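Local coordinates for 6-phosphogluconate dehydrogenase, NAD-binding (Mycolicibacterium smegmatis MC2 155, PDB 6SMT) that catalyses the S-enantioselective reduction of imines, with NADPH as the bound nicotinamide cofactor, at the interface of chains A and B. Sequence-based numbering; all coordinates share one arbitrary frame. Chains: chain A/B, 6-phosphogluconate dehydrogenase, NAD-binding.

Contact 1: the interface of chains A and B. Residues chain A 198, 203-205; chain B 226, 229-230.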
# COMPACT_ATOMS: atom_id res chain seq x y z
N ARG A 198 5.97 -16.67 4.16
CA ARG A 198 6.18 -18.06 3.71
C ARG A 198 7.35 -18.67 4.43
O ARG A 198 7.25 -19.87 4.87
CB ARG A 198 6.41 -18.08 2.21
CG ARG A 198 6.76 -19.42 1.59
CD ARG A 198 6.46 -19.22 0.09
NE ARG A 198 5.27 -19.96 -0.28
CZ ARG A 198 5.00 -20.32 -1.55
NH1 ARG A 198 5.69 -19.77 -2.53
NH2 ARG A 198 4.03 -21.15 -1.80
N GLU A 203 1.42 -19.49 4.50
CA GLU A 203 1.29 -19.49 3.03
C GLU A 203 0.40 -18.32 2.62
O GLU A 203 -0.38 -17.77 3.42
CB GLU A 203 0.68 -20.81 2.53
CG GLU A 203 1.67 -21.94 2.66
CD GLU A 203 2.80 -21.77 1.66
OE1 GLU A 203 2.50 -22.02 0.48
OE2 GLU A 203 3.90 -21.30 1.97
N PRO A 204 0.51 -17.85 1.37
CA PRO A 204 -0.23 -16.66 0.97
C PRO A 204 -1.71 -16.78 1.19
O PRO A 204 -2.32 -15.79 1.63
CB PRO A 204 0.10 -16.53 -0.53
CG PRO A 204 1.46 -17.10 -0.62
CD PRO A 204 1.46 -18.27 0.33
N SER A 205 -2.32 -17.94 0.95
CA SER A 205 -3.78 -18.10 1.19
C SER A 205 -4.14 -17.87 2.67
O SER A 205 -5.29 -17.38 2.91
CB SER A 205 -4.26 -19.46 0.72
OG SER A 205 -3.46 -20.49 1.24
N ALA B 226 -1.04 -13.29 -4.87
CA ALA B 226 -0.95 -14.41 -3.93
C ALA B 226 -1.26 -15.76 -4.56
O ALA B 226 -0.54 -16.70 -4.34
CB ALA B 226 -1.86 -14.17 -2.77
N VAL B 229 1.66 -16.65 -6.90
CA VAL B 229 2.82 -17.10 -6.09
C VAL B 229 2.60 -18.52 -5.59
O VAL B 229 3.51 -19.38 -5.74
CB VAL B 229 3.06 -16.10 -4.97
CG1 VAL B 229 4.03 -16.67 -3.96
CG2 VAL B 229 3.57 -14.79 -5.47
N GLU B 230 1.39 -18.83 -5.12
CA GLU B 230 1.12 -20.22 -4.66
C GLU B 230 1.16 -21.24 -5.76
O GLU B 230 1.66 -22.34 -5.50
CB GLU B 230 -0.27 -20.27 -4.07
CG GLU B 230 -0.14 -20.05 -2.62
CD GLU B 230 -1.40 -20.21 -1.76
OE1 GLU B 230 -2.54 -20.40 -2.32
OE2 GLU B 230 -1.23 -20.17 -0.56
O HOH W 1 4.72 -21.63 -4.68
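B:Glu230 meets A:Ser205 through a carboxylate oxygen, OE2, that accepts two hydrogen bonds at the first turn of helix 204-231. The hydroxyl OG of A:Ser205 donates to OE2 of B:Glu230 at 2.9 Å along the syn lone pair. The amide N of A:Ser205 also lies 2.9 Å from OE2 of B:Glu230 but comes from above the carboxylate plane, 55° out of it. With OG set between the backbone N and the carbonyl carbon (chi1 51°), hydroxyl and amide converge on one acceptor. A carboxylate at this helix start would probably be stabilised by the helix dipole. B:Glu230 is extended beyond CG and runs past A:Pro204 in the opposite direction, its CG 3.8 Å from the ring carbon CD; the proline's CB meets the methyl of B:Ala226.

Further out, A:Arg198 and B:Val229 lie alongside with opposite headings, NH1 3.8 Å from the methyl CG1. One water bridges NH1 and NH2 of the arginine to the carbonyl oxygens of B:Val229 and B:Glu230. What positions the guanidinium is A:Glu203, held side-on with both oxygens in the guanidinium plane. NE of A:Arg198 donates to OE2 of A:Glu203 at 3.0 Å, and its NH2 forms a salt bridge at 2.9 Å to the syn lone pair of A:Glu203 OE1.

Contact 2: the interface of chains A and B. Residues chain A 214, 217, 221; chain B 127-129, 183.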
# COMPACT_ATOMS: atom_id res chain seq x y z
N ILE A 214 -5.55 -5.16 6.21
CA ILE A 214 -4.61 -4.01 6.16
C ILE A 214 -5.05 -3.05 5.03
O ILE A 214 -5.06 -1.86 5.23
CB ILE A 214 -3.18 -4.50 5.97
CG1 ILE A 214 -2.70 -5.25 7.21
CG2 ILE A 214 -2.27 -3.33 5.62
CD1 ILE A 214 -2.62 -4.47 8.51
N ILE A 217 -7.67 -0.68 6.23
CA ILE A 217 -7.35 0.45 7.13
C ILE A 217 -6.64 1.58 6.40
O ILE A 217 -6.49 2.69 6.98
CB ILE A 217 -6.56 0.01 8.37
CG1 ILE A 217 -5.12 -0.43 8.09
CG2 ILE A 217 -7.35 -1.04 9.15
CD1 ILE A 217 -4.28 -0.60 9.33
N ILE A 221 -6.53 6.05 7.27
CA ILE A 221 -5.20 6.50 7.73
C ILE A 221 -4.63 7.52 6.77
O ILE A 221 -4.12 8.56 7.20
CB ILE A 221 -4.31 5.28 7.97
CG1 ILE A 221 -4.83 4.54 9.22
CG2 ILE A 221 -2.89 5.71 8.14
CD1 ILE A 221 -4.19 3.19 9.48
N MET B 127 -4.08 -5.19 14.89
CA MET B 127 -3.82 -4.91 13.48
C MET B 127 -4.61 -3.72 12.96
O MET B 127 -4.63 -3.51 11.72
CB MET B 127 -4.15 -6.17 12.66
CG MET B 127 -3.40 -7.39 13.14
SD MET B 127 -1.68 -7.24 13.44
CE MET B 127 -1.10 -6.44 11.96
N THR B 128 -5.15 -2.89 13.83
CA THR B 128 -5.99 -1.76 13.42
C THR B 128 -5.68 -0.58 14.34
O THR B 128 -5.24 -0.77 15.47
CB THR B 128 -7.47 -2.18 13.42
OG1 THR B 128 -7.79 -2.74 14.73
CG2 THR B 128 -7.77 -3.24 12.38
N PRO B 129 -6.05 0.64 13.93
CA PRO B 129 -5.68 1.84 14.69
C PRO B 129 -6.63 2.15 15.84
O PRO B 129 -7.67 1.48 16.05
CB PRO B 129 -5.75 2.95 13.61
CG PRO B 129 -6.73 2.45 12.66
CD PRO B 129 -6.47 0.96 12.53
N PHE B 183 1.89 -2.82 5.65
CA PHE B 183 1.31 -1.57 6.09
C PHE B 183 2.32 -0.42 6.01
O PHE B 183 2.07 0.64 5.39
CB PHE B 183 0.79 -1.69 7.50
CG PHE B 183 0.28 -0.38 8.04
CD1 PHE B 183 -0.90 0.17 7.59
CD2 PHE B 183 1.02 0.35 8.95
CE1 PHE B 183 -1.32 1.42 8.05
CE2 PHE B 183 0.60 1.57 9.44
CZ PHE B 183 -0.58 2.11 8.98
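A:Ile217 and A:Ile221 press on B:Phe183 at the dimer interface of this imine reductase, a HIBADH-related enzyme. The isoleucines, with A:Ile214, line one side of helix 204-231; B:Phe183 belongs to helix 171-199, and a loop at 127-129 completes the chain B surface.

Aliphatic-to-aromatic contacts come first. A:Ile221 meets the ring tip to tip, its terminal methyl CD1 3.7 Å from CE1 of B:Phe183. A:Ile217 crosses the phenylalanine at about a right angle and sets CD1 3.8 Å from CE1 of B:Phe183. A:Ile214 instead lays its branch methyl CG2 against the ring's stem, 3.9 Å from CB of B:Phe183. B:Phe183 holds CG anti to the backbone N (chi1 176°), which carries the ring toward A:Ile217 and A:Ile221.

Among purely aliphatic contacts, A:Ile217 uses its other branch: CG2 lies 3.9 Å from the methyl CG2 of B:Thr128 and 4.0 Å from CD of B:Pro129. Its CG1 sits between the backbone N and the carbonyl carbon (chi1 70°), turning the two branches to different partners.

Contacts to a backbone oxygen are van der Waals in kind: CD1 of A:Ile217 lies 3.8 Å from the carbonyl O of B:Met127. B:Met127, B:Thr128 and B:Phe183 also line the pocket holding 2-ethylhexan-1-ol, which may derive from purification or crystallisation.

Contact 3: the interface of chains A and B. Residues chain A 186, 189-190, 210-211, 214-215, 218; chain B 179, 182-183, 222.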
# COMPACT_ATOMS: atom_id res chain seq x y z
N SER A 186 3.46 -0.10 -2.61
CA SER A 186 2.56 -1.02 -1.88
C SER A 186 2.74 -2.46 -2.40
O SER A 186 2.81 -3.52 -1.68
CB SER A 186 1.14 -0.54 -1.98
OG SER A 186 1.01 0.76 -1.43
N GLY A 189 5.85 -3.82 -1.04
CA GLY A 189 5.66 -4.28 0.33
C GLY A 189 4.89 -5.57 0.41
O GLY A 189 5.26 -6.48 1.20
N PHE A 190 3.87 -5.73 -0.42
CA PHE A 190 3.09 -6.97 -0.42
C PHE A 190 3.91 -8.17 -0.83
O PHE A 190 3.89 -9.20 -0.22
CB PHE A 190 1.89 -6.80 -1.35
CG PHE A 190 1.01 -8.03 -1.38
CD1 PHE A 190 0.25 -8.39 -0.32
CD2 PHE A 190 0.99 -8.84 -2.52
CE1 PHE A 190 -0.54 -9.55 -0.32
CE2 PHE A 190 0.19 -9.95 -2.56
CZ PHE A 190 -0.56 -10.30 -1.46
N HIS A 210 -6.11 -11.45 6.17
CA HIS A 210 -5.56 -10.40 7.05
C HIS A 210 -4.93 -9.28 6.25
O HIS A 210 -4.96 -8.09 6.65
CB HIS A 210 -4.56 -11.01 8.06
CG HIS A 210 -5.15 -12.09 8.86
ND1 HIS A 210 -6.11 -11.78 9.84
CD2 HIS A 210 -5.10 -13.43 8.76
CE1 HIS A 210 -6.49 -12.94 10.35
NE2 HIS A 210 -5.92 -13.96 9.74
N ALA A 211 -4.29 -9.64 5.11
CA ALA A 211 -3.76 -8.60 4.21
C ALA A 211 -4.87 -7.73 3.65
O ALA A 211 -4.74 -6.51 3.54
CB ALA A 211 -2.99 -9.24 3.07
N ILE A 214 -5.55 -5.16 6.21
CA ILE A 214 -4.61 -4.01 6.16
C ILE A 214 -5.05 -3.05 5.03
O ILE A 214 -5.06 -1.86 5.23
CB ILE A 214 -3.18 -4.50 5.97
CG1 ILE A 214 -2.70 -5.25 7.21
CG2 ILE A 214 -2.27 -3.33 5.62
CD1 ILE A 214 -2.62 -4.47 8.51
N VAL A 215 -5.36 -3.58 3.85
CA VAL A 215 -5.82 -2.68 2.79
C VAL A 215 -7.01 -1.87 3.25
O VAL A 215 -7.08 -0.68 3.01
CB VAL A 215 -6.13 -3.50 1.53
CG1 VAL A 215 -6.75 -2.62 0.47
CG2 VAL A 215 -4.89 -4.12 0.98
N LEU A 218 -6.16 1.34 5.19
CA LEU A 218 -5.31 2.40 4.57
C LEU A 218 -6.10 3.64 4.26
O LEU A 218 -5.52 4.73 4.47
CB LEU A 218 -4.68 1.87 3.28
CG LEU A 218 -3.73 0.70 3.42
CD1 LEU A 218 -3.21 0.25 2.04
CD2 LEU A 218 -2.53 1.07 4.30
N LEU B 179 2.25 -8.42 8.12
CA LEU B 179 1.18 -7.46 7.90
C LEU B 179 1.69 -6.05 8.14
O LEU B 179 1.35 -5.08 7.40
CB LEU B 179 0.01 -7.78 8.81
CG LEU B 179 -0.66 -9.14 8.50
CD1 LEU B 179 -1.58 -9.47 9.67
CD2 LEU B 179 -1.43 -9.10 7.20
N LEU B 182 3.74 -4.93 5.08
CA LEU B 182 2.81 -4.37 4.04
C LEU B 182 2.38 -2.98 4.43
O LEU B 182 2.40 -2.05 3.59
CB LEU B 182 1.66 -5.34 3.89
CG LEU B 182 0.49 -4.82 3.08
CD1 LEU B 182 0.93 -4.51 1.67
CD2 LEU B 182 -0.68 -5.74 3.14
N PHE B 183 1.89 -2.82 5.65
CA PHE B 183 1.31 -1.57 6.09
C PHE B 183 2.32 -0.42 6.01
O PHE B 183 2.07 0.64 5.39
CB PHE B 183 0.79 -1.69 7.50
CG PHE B 183 0.28 -0.38 8.04
CD1 PHE B 183 -0.90 0.17 7.59
CD2 PHE B 183 1.02 0.35 8.95
CE1 PHE B 183 -1.32 1.42 8.05
CE2 PHE B 183 0.60 1.57 9.44
CZ PHE B 183 -0.58 2.11 8.98
N PHE B 222 -3.70 -7.92 -5.17
CA PHE B 222 -2.99 -8.73 -4.16
C PHE B 222 -3.54 -10.17 -4.19
O PHE B 222 -2.79 -11.12 -4.09
CB PHE B 222 -3.13 -8.12 -2.78
CG PHE B 222 -2.42 -6.81 -2.54
CD1 PHE B 222 -1.47 -6.28 -3.42
CD2 PHE B 222 -2.57 -6.20 -1.34
CE1 PHE B 222 -0.84 -5.09 -3.12
CE2 PHE B 222 -1.90 -5.02 -1.03
CZ PHE B 222 -1.04 -4.48 -1.91
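A:Phe190 and B:Phe222 stack face to face in the tight part of this helix-helix dimer interface. Their planes differ by 3° and their centroids stand 4.1 Å apart, an offset that puts CG of each ring over the centre of the other. The side chains run in opposite directions, bringing CZ of A:Phe190 to 3.6 Å from CB of B:Phe222, while CB of A:Phe190 packs against the far end of the partner ring. A:Phe190 holds CG anti to its backbone N (chi1 -178°), carrying the ring out from helix 171-199 toward helix 204-231 of chain B. At the flank of the stack, CG2 of A:Val215 rests 3.7 Å from CE2 of B:Phe222.

B:Leu182 is wedged between helices, with 67 Å² hidden by chain A. Its two methyls divide the work: CD1 reaches the backbone of A:Phe190, 3.8 Å from N, and CD2 packs 3.8 Å from CG2 of A:Ile214, whose side chain points the opposite way. B:Leu179 is packed as closely, with 45 Å² hidden: its CD1 lies 3.7 Å from CB of A:His210 and its CD2 3.6 Å from the backbone N of A:Ala211.

The margin is looser. No polar atoms bond across, leaving cohesion to packing, and A:Ser186 and A:Gly189 bury only 9 and 5 Å². A:Leu218 buries 9 Å², its CD2 passing alongside the ring of B:Phe183 at 3.8 Å from CD1 of B:Phe183.

Contacts 2 and 3 adjoin, their C-alpha centres about 9 Å apart, and share A:Ile214 and B:Phe183; the C-alpha centre of contact 1 lies about 14 Å from that of contact 3 and 21 Å from that of contact 2. Helices 171-199 and 204-231 supply residues to all three, so the same helix pair passes from a polar, water-bridged end through an apolar middle to the segment beside the 2-ethylhexan-1-ol pocket. The two-fold axis repeats each contact with chains exchanged. Such intertwining fits the domain-swapped dimers typical of imine reductases, and would couple dimer formation to the shape of the probable active-site cleft.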